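PDB 5NTD: leucyl aminopeptidase from Trypanosoma brucei brucei, which binds manganese and the inhibitor bestatin and, as an M17 leucyl aminopeptidase, probably removes N-terminal residues such as leucine from peptides. Local coordinates for residues S44-L49 and D132-P137; L151-A156 and L184-P189; A156-G161 and T204-C209. All blocks are in the same frame, centred on the assembly; numbering follows the deposited sequence.

Overall arrangement
The three contacts run through the N-terminal part of the chain toward its catalytic part, and their chemistry changes along the way. Interaction 1 is partly buried: a loop touches the start of strand 46-52 with apolar atoms, and Glu-133 lies at the edge of the contact, near a second subunit. Interaction 2, centred about 17 Å from the centre of interaction 1, reaches the same sheet but is buried and wholly apolar. Interaction 3 shares Ala-156 and helix 150-158 with interaction 2, and the two touch through Val-157, which packs on Leu-184 and Val-186. Also buried, it adds a hydrogen bond from a glutamine to a backbone carbonyl where helix 150-158 ends against helix 196-214.

Interaction 1. Residues S44-L49 and D132-P137; sequences SGLAVL and DEVKEP
A beta-alpha-beta crossover of the N-terminal, macro-like domain brings Leu-46 and Val-134 together. Strand 99-107, helix 120-131 and strand 140-145 form the crossover, which passes over strand 46-52, the strand lying between the other two in the sheet. After the helix, the loop 132-137 turns back toward the sheet and comes down on the first residue of strand 46-52. The contact is a worked example of a loop meeting the strand that its crossover passes over. Leu-46 carries its CG anti to the backbone N (chi1 179°), which directs the branch at the loop. Its CD2 meets CG2 of Val-134 at 3.5 Å, tighter than usual for two methyl groups, and the two side chains cross at about a right angle. The same CD2 lies 4.2 Å from the backbone N of Val-134, close to the main chain of the loop. The other methyl has a looser neighbour, with Leu-46 CD1 4.4 Å from Glu-133 OE1. That carboxylate takes its charge partner from the sheet, since Glu-133 OE2 forms a salt bridge with Arg-101, and Glu-133 also packs on Tyr-84 of the second subunit. Val-141 of strand 140-145 touches both Leu-46 and Val-134, so the pair continues into the apolar layer over the sheet. Just before the strand, the hydroxyl of Ser-44 is hydrogen-bonded to the carbonyl O of Thr-140 and also receives a weak but nearly straight bond, Leu-46 N to Ser-44 OG, 3.3 Å long with an angle of 165° at the hydrogen.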
# COMPACT_ATOMS: atom_id res chain seq x y z
N SER G 44 -33.02 -43.67 -9.35
CA SER G 44 -32.71 -42.92 -10.58
C SER G 44 -31.53 -43.53 -11.30
O SER G 44 -30.97 -44.52 -10.84
CB SER G 44 -32.40 -41.42 -10.28
OG SER G 44 -31.11 -41.23 -9.69
N GLY G 45 -31.09 -42.85 -12.37
CA GLY G 45 -29.90 -43.26 -13.14
C GLY G 45 -28.53 -42.95 -12.56
O GLY G 45 -27.49 -43.21 -13.19
N LEU G 46 -28.52 -42.47 -11.33
CA LEU G 46 -27.25 -42.24 -10.63
C LEU G 46 -27.29 -42.86 -9.25
O LEU G 46 -28.24 -42.69 -8.50
CB LEU G 46 -26.98 -40.74 -10.51
CG LEU G 46 -25.71 -40.35 -9.78
CD1 LEU G 46 -24.44 -40.80 -10.51
CD2 LEU G 46 -25.68 -38.83 -9.57
N ALA G 47 -26.22 -43.54 -8.91
CA ALA G 47 -26.03 -44.02 -7.53
C ALA G 47 -24.64 -43.71 -7.07
O ALA G 47 -23.67 -43.82 -7.85
CB ALA G 47 -26.28 -45.52 -7.44
N VAL G 48 -24.53 -43.39 -5.79
CA VAL G 48 -23.25 -43.02 -5.19
C VAL G 48 -22.91 -44.00 -4.08
O VAL G 48 -23.77 -44.33 -3.27
CB VAL G 48 -23.28 -41.58 -4.66
CG1 VAL G 48 -21.90 -41.12 -4.20
CG2 VAL G 48 -23.83 -40.62 -5.70
N LEU G 49 -21.67 -44.43 -4.06
CA LEU G 49 -21.18 -45.28 -3.02
C LEU G 49 -19.94 -44.68 -2.37
O LEU G 49 -18.90 -44.55 -3.02
CB LEU G 49 -20.82 -46.66 -3.59
CG LEU G 49 -20.17 -47.67 -2.61
CD1 LEU G 49 -21.10 -47.99 -1.45
CD2 LEU G 49 -19.75 -48.94 -3.34
N ASP G 132 -22.29 -33.96 -9.66
CA ASP G 132 -22.01 -33.26 -10.91
C ASP G 132 -22.31 -34.14 -12.13
O ASP G 132 -22.39 -33.64 -13.23
CB ASP G 132 -20.56 -32.80 -10.97
CG ASP G 132 -20.41 -31.34 -11.36
OD1 ASP G 132 -21.27 -30.50 -10.98
OD2 ASP G 132 -19.42 -31.02 -12.04
N GLU G 133 -22.48 -35.44 -11.91
CA GLU G 133 -22.84 -36.39 -13.00
C GLU G 133 -24.36 -36.55 -13.19
O GLU G 133 -24.80 -37.29 -14.06
CB GLU G 133 -22.19 -37.76 -12.85
CG GLU G 133 -20.67 -37.84 -13.13
CD GLU G 133 -20.07 -39.25 -13.14
OE1 GLU G 133 -20.44 -40.13 -12.31
OE2 GLU G 133 -19.16 -39.50 -13.99
N VAL G 134 -25.14 -35.83 -12.42
CA VAL G 134 -26.60 -35.87 -12.56
C VAL G 134 -26.94 -35.39 -13.98
O VAL G 134 -26.49 -34.33 -14.39
CB VAL G 134 -27.33 -35.04 -11.49
CG1 VAL G 134 -28.78 -34.79 -11.84
CG2 VAL G 134 -27.29 -35.79 -10.17
N LYS G 135 -27.74 -36.18 -14.68
CA LYS G 135 -28.11 -35.92 -16.11
C LYS G 135 -29.41 -35.08 -16.23
O LYS G 135 -29.46 -34.17 -17.03
CB LYS G 135 -28.09 -37.17 -17.01
CG LYS G 135 -29.11 -38.20 -16.63
CD LYS G 135 -28.90 -39.52 -17.41
CE LYS G 135 -30.20 -40.09 -17.94
NZ LYS G 135 -30.03 -41.32 -18.75
N GLU G 136 -30.37 -35.31 -15.35
CA GLU G 136 -31.69 -34.61 -15.36
C GLU G 136 -32.04 -34.06 -14.00
O GLU G 136 -31.47 -34.49 -13.00
CB GLU G 136 -32.83 -35.55 -15.79
N PRO G 137 -32.99 -33.11 -13.92
CA PRO G 137 -33.32 -32.54 -12.63
C PRO G 137 -34.54 -33.24 -12.01
O PRO G 137 -35.18 -34.08 -12.64
CB PRO G 137 -33.67 -31.09 -12.98
CG PRO G 137 -34.26 -31.19 -14.37
CD PRO G 137 -33.84 -32.51 -14.97

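Interaction 2. Residues L151-A156 and L184-P189; sequences LPIAAA and LQVVFP
Ile-153 approaches Phe-188 first with its CB, which lies 4.1 Å from CE1 of the ring. From that branch point CG2 does most of the touching: it reaches Phe-188 CE1 at 3.7 Å and comes to 4.0 Å from Phe-188 CZ, meeting this corner of the ring obliquely. On the strand, CG1 of Val-186 lies 4.3 Å from the same methyl, Ile-153 CG2. The isoleucine side chain also reaches Ser-147 in the loop before the helix. With chi1 at -92° the isoleucine is turned well off a staggered position, its CG2 pointing to the strand. The contact closes a beta-alpha-beta unit, in which strand 140-145 leads through helix 150-158 to the neighbouring parallel strand 183-188, and it serves as an example of a helix packed on its own sheet through apolar groups at this point. Phe-188 and Ile-153 run past each other in opposite directions, and Val-145 and Phe-28 of the flanking strands also touch the Phe-188 side chain. Val-186 CG1 lies over one face of the Phe-188 ring, 3.9 Å above its plane and offset toward the rim.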
# COMPACT_ATOMS: atom_id res chain seq x y z
N LEU G 151 -24.76 -38.85 12.47
CA LEU G 151 -24.90 -37.38 12.63
C LEU G 151 -23.92 -36.59 11.73
O LEU G 151 -24.35 -35.74 10.96
CB LEU G 151 -24.76 -36.91 14.08
CG LEU G 151 -25.25 -35.46 14.21
CD1 LEU G 151 -26.58 -35.44 14.93
CD2 LEU G 151 -24.25 -34.61 14.96
N PRO G 152 -22.61 -36.87 11.83
CA PRO G 152 -21.70 -36.14 10.95
C PRO G 152 -21.96 -36.39 9.48
O PRO G 152 -21.82 -35.46 8.68
CB PRO G 152 -20.32 -36.65 11.35
CG PRO G 152 -20.54 -37.87 12.14
CD PRO G 152 -21.89 -37.74 12.76
N ILE G 153 -22.37 -37.60 9.12
CA ILE G 153 -22.71 -37.90 7.71
C ILE G 153 -23.94 -37.14 7.28
O ILE G 153 -23.99 -36.60 6.18
CB ILE G 153 -22.83 -39.39 7.40
CG1 ILE G 153 -21.48 -39.93 6.92
CG2 ILE G 153 -23.76 -39.61 6.21
CD1 ILE G 153 -20.65 -40.50 8.00
N ALA G 154 -24.91 -37.05 8.16
CA ALA G 154 -26.15 -36.32 7.82
C ALA G 154 -25.86 -34.86 7.47
O ALA G 154 -26.36 -34.33 6.49
CB ALA G 154 -27.14 -36.40 8.95
N ALA G 155 -25.09 -34.22 8.32
CA ALA G 155 -24.72 -32.82 8.11
C ALA G 155 -23.84 -32.67 6.84
O ALA G 155 -23.98 -31.74 6.09
CB ALA G 155 -24.00 -32.26 9.35
N ALA G 156 -22.95 -33.63 6.65
CA ALA G 156 -22.01 -33.63 5.53
C ALA G 156 -22.74 -33.68 4.21
O ALA G 156 -22.39 -32.98 3.26
CB ALA G 156 -21.04 -34.78 5.62
N LEU G 184 -31.80 -36.32 -2.28
CA LEU G 184 -30.76 -37.28 -1.90
C LEU G 184 -31.28 -38.26 -0.87
O LEU G 184 -31.78 -37.87 0.18
CB LEU G 184 -29.53 -36.59 -1.32
CG LEU G 184 -28.89 -35.51 -2.19
CD1 LEU G 184 -27.73 -34.87 -1.45
CD2 LEU G 184 -28.39 -36.09 -3.52
N GLN G 185 -31.15 -39.53 -1.19
CA GLN G 185 -31.53 -40.59 -0.23
C GLN G 185 -30.27 -41.25 0.30
O GLN G 185 -29.62 -42.02 -0.40
CB GLN G 185 -32.47 -41.64 -0.85
CG GLN G 185 -32.91 -42.69 0.17
CD GLN G 185 -34.02 -43.61 -0.33
OE1 GLN G 185 -34.92 -43.95 0.44
NE2 GLN G 185 -33.91 -44.07 -1.57
N VAL G 186 -29.96 -40.94 1.54
CA VAL G 186 -28.80 -41.50 2.21
C VAL G 186 -29.17 -42.89 2.77
O VAL G 186 -30.11 -43.03 3.55
CB VAL G 186 -28.31 -40.61 3.35
CG1 VAL G 186 -27.18 -41.27 4.13
CG2 VAL G 186 -27.85 -39.28 2.78
N VAL G 187 -28.40 -43.88 2.37
CA VAL G 187 -28.63 -45.28 2.75
C VAL G 187 -27.51 -45.77 3.62
O VAL G 187 -26.44 -46.12 3.15
CB VAL G 187 -28.75 -46.18 1.52
CG1 VAL G 187 -29.21 -47.58 1.94
CG2 VAL G 187 -29.75 -45.60 0.52
N PHE G 188 -27.77 -45.77 4.92
CA PHE G 188 -26.77 -46.29 5.91
C PHE G 188 -26.73 -47.81 5.87
O PHE G 188 -27.69 -48.43 5.43
CB PHE G 188 -27.10 -45.86 7.33
CG PHE G 188 -26.99 -44.37 7.55
CD1 PHE G 188 -25.75 -43.74 7.54
CD2 PHE G 188 -28.13 -43.59 7.77
CE1 PHE G 188 -25.63 -42.37 7.76
CE2 PHE G 188 -28.03 -42.21 7.96
CZ PHE G 188 -26.78 -41.61 7.96
N PRO G 189 -25.63 -48.42 6.30
CA PRO G 189 -25.60 -49.89 6.40
C PRO G 189 -26.65 -50.49 7.36
O PRO G 189 -27.29 -51.48 7.04
CB PRO G 189 -24.19 -50.19 6.94
CG PRO G 189 -23.41 -48.96 6.61
CD PRO G 189 -24.37 -47.82 6.76

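Interaction 3. Residues A156-G161 and T204-C209; sequences AVARCG and TSTQLC
The amide NE2 of Gln-207 is held by two acceptors, the carbonyl O of Ala-158 and OD1 of Asn-25. The first bond joins the segments: Gln-207 NE2 to Ala-158 O is 2.9 Å long, with an angle of 162° at the hydrogen. It uses a lone pair of the carbonyl, approached in the carbonyl plane at 119°, and the oxygen lies almost within the plane of the glutamine amide. On the other side of the amide group, OE1 is bonded to the hydroxyls of Tyr-22 and Thr-24, so partners at both polar atoms fix which way the buried amide is turned. The chain of Gln-207, extended beyond CG, passes across the carbonyl, with CG 3.3 Å from Ala-158 O. Beside this bond, Ala-158 CB rests against Thr-206 CB at 3.9 Å, two short side chains, consistent with the close approach of the backbones here. The methyl of Thr-206 also meets Arg-159, its CG2 lying 3.8 Å from NH1 and approaching the guanidinium obliquely. The chain of Arg-159, bent at chi3 (101°), brings NH1 back to this methyl; NH1 is hydrogen-bonded to the carbonyl O of Thr-507, and NH2 forms a salt bridge with Glu-437. The case illustrates how a helix terminus can be tied to a neighbouring helix by one buried amide: here the C-terminal end of helix 150-158 in the macro-like domain meets helix 196-214, part of which falls in the catalytic-family sequence, consistent with the two-domain fold of M17 aminopeptidases.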
# COMPACT_ATOMS: atom_id res chain seq x y z
N ALA G 156 -22.95 -33.63 6.65
CA ALA G 156 -22.01 -33.63 5.53
C ALA G 156 -22.74 -33.68 4.21
O ALA G 156 -22.39 -32.98 3.26
CB ALA G 156 -21.04 -34.78 5.62
N VAL G 157 -23.76 -34.51 4.16
CA VAL G 157 -24.58 -34.65 2.94
C VAL G 157 -25.52 -33.47 2.77
O VAL G 157 -25.72 -32.97 1.67
CB VAL G 157 -25.37 -35.96 2.93
CG1 VAL G 157 -26.33 -36.01 1.75
CG2 VAL G 157 -24.41 -37.13 2.87
N ALA G 158 -26.07 -33.00 3.88
CA ALA G 158 -26.88 -31.77 3.87
C ALA G 158 -26.14 -30.57 3.23
O ALA G 158 -26.72 -29.78 2.48
CB ALA G 158 -27.31 -31.39 5.28
N ARG G 159 -24.86 -30.46 3.50
CA ARG G 159 -24.06 -29.29 3.03
C ARG G 159 -23.44 -29.49 1.66
O ARG G 159 -22.82 -28.60 1.12
CB ARG G 159 -23.01 -28.85 4.08
CG ARG G 159 -21.72 -29.66 4.14
CD ARG G 159 -20.77 -29.10 5.19
NE ARG G 159 -20.77 -29.83 6.46
CZ ARG G 159 -21.34 -29.43 7.60
NH1 ARG G 159 -22.03 -28.29 7.67
NH2 ARG G 159 -21.22 -30.16 8.70
N CYS G 160 -23.62 -30.67 1.08
CA CYS G 160 -22.93 -31.01 -0.17
C CYS G 160 -23.76 -30.59 -1.37
O CYS G 160 -24.93 -30.27 -1.28
CB CYS G 160 -22.61 -32.51 -0.25
SG CYS G 160 -23.94 -33.50 -0.97
N GLY G 161 -23.10 -30.62 -2.50
CA GLY G 161 -23.75 -30.41 -3.78
C GLY G 161 -24.19 -28.98 -3.99
O GLY G 161 -23.72 -28.06 -3.32
N THR G 204 -31.99 -30.26 7.69
CA THR G 204 -32.80 -29.05 7.39
C THR G 204 -32.14 -27.79 7.98
O THR G 204 -32.07 -26.75 7.32
CB THR G 204 -34.24 -29.21 7.91
OG1 THR G 204 -34.80 -30.38 7.29
CG2 THR G 204 -35.11 -27.98 7.56
N SER G 205 -31.70 -27.89 9.23
CA SER G 205 -31.07 -26.75 9.91
C SER G 205 -29.72 -26.38 9.27
O SER G 205 -29.39 -25.22 9.13
CB SER G 205 -30.90 -27.02 11.39
OG SER G 205 -32.09 -26.65 12.09
N THR G 206 -28.94 -27.38 8.88
CA THR G 206 -27.69 -27.14 8.16
C THR G 206 -27.95 -26.33 6.87
O THR G 206 -27.25 -25.37 6.56
CB THR G 206 -27.00 -28.44 7.78
OG1 THR G 206 -26.65 -29.13 8.97
CG2 THR G 206 -25.72 -28.18 6.95
N GLN G 207 -28.99 -26.74 6.15
CA GLN G 207 -29.35 -26.14 4.85
C GLN G 207 -30.04 -24.79 4.97
O GLN G 207 -29.81 -23.91 4.15
CB GLN G 207 -30.19 -27.07 4.03
CG GLN G 207 -29.39 -28.29 3.59
CD GLN G 207 -30.20 -29.27 2.78
OE1 GLN G 207 -31.44 -29.29 2.86
NE2 GLN G 207 -29.52 -30.12 2.04
N LEU G 208 -30.85 -24.62 5.99
CA LEU G 208 -31.44 -23.29 6.26
C LEU G 208 -30.31 -22.30 6.61
O LEU G 208 -30.31 -21.18 6.16
CB LEU G 208 -32.46 -23.34 7.39
CG LEU G 208 -33.05 -22.00 7.79
CD1 LEU G 208 -33.73 -21.33 6.62
CD2 LEU G 208 -34.06 -22.19 8.92
N CYS G 209 -29.40 -22.75 7.45
CA CYS G 209 -28.24 -21.96 7.87
C CYS G 209 -27.44 -21.56 6.63
O CYS G 209 -27.13 -20.39 6.41
CB CYS G 209 -27.39 -22.73 8.83
SG CYS G 209 -25.98 -21.80 9.49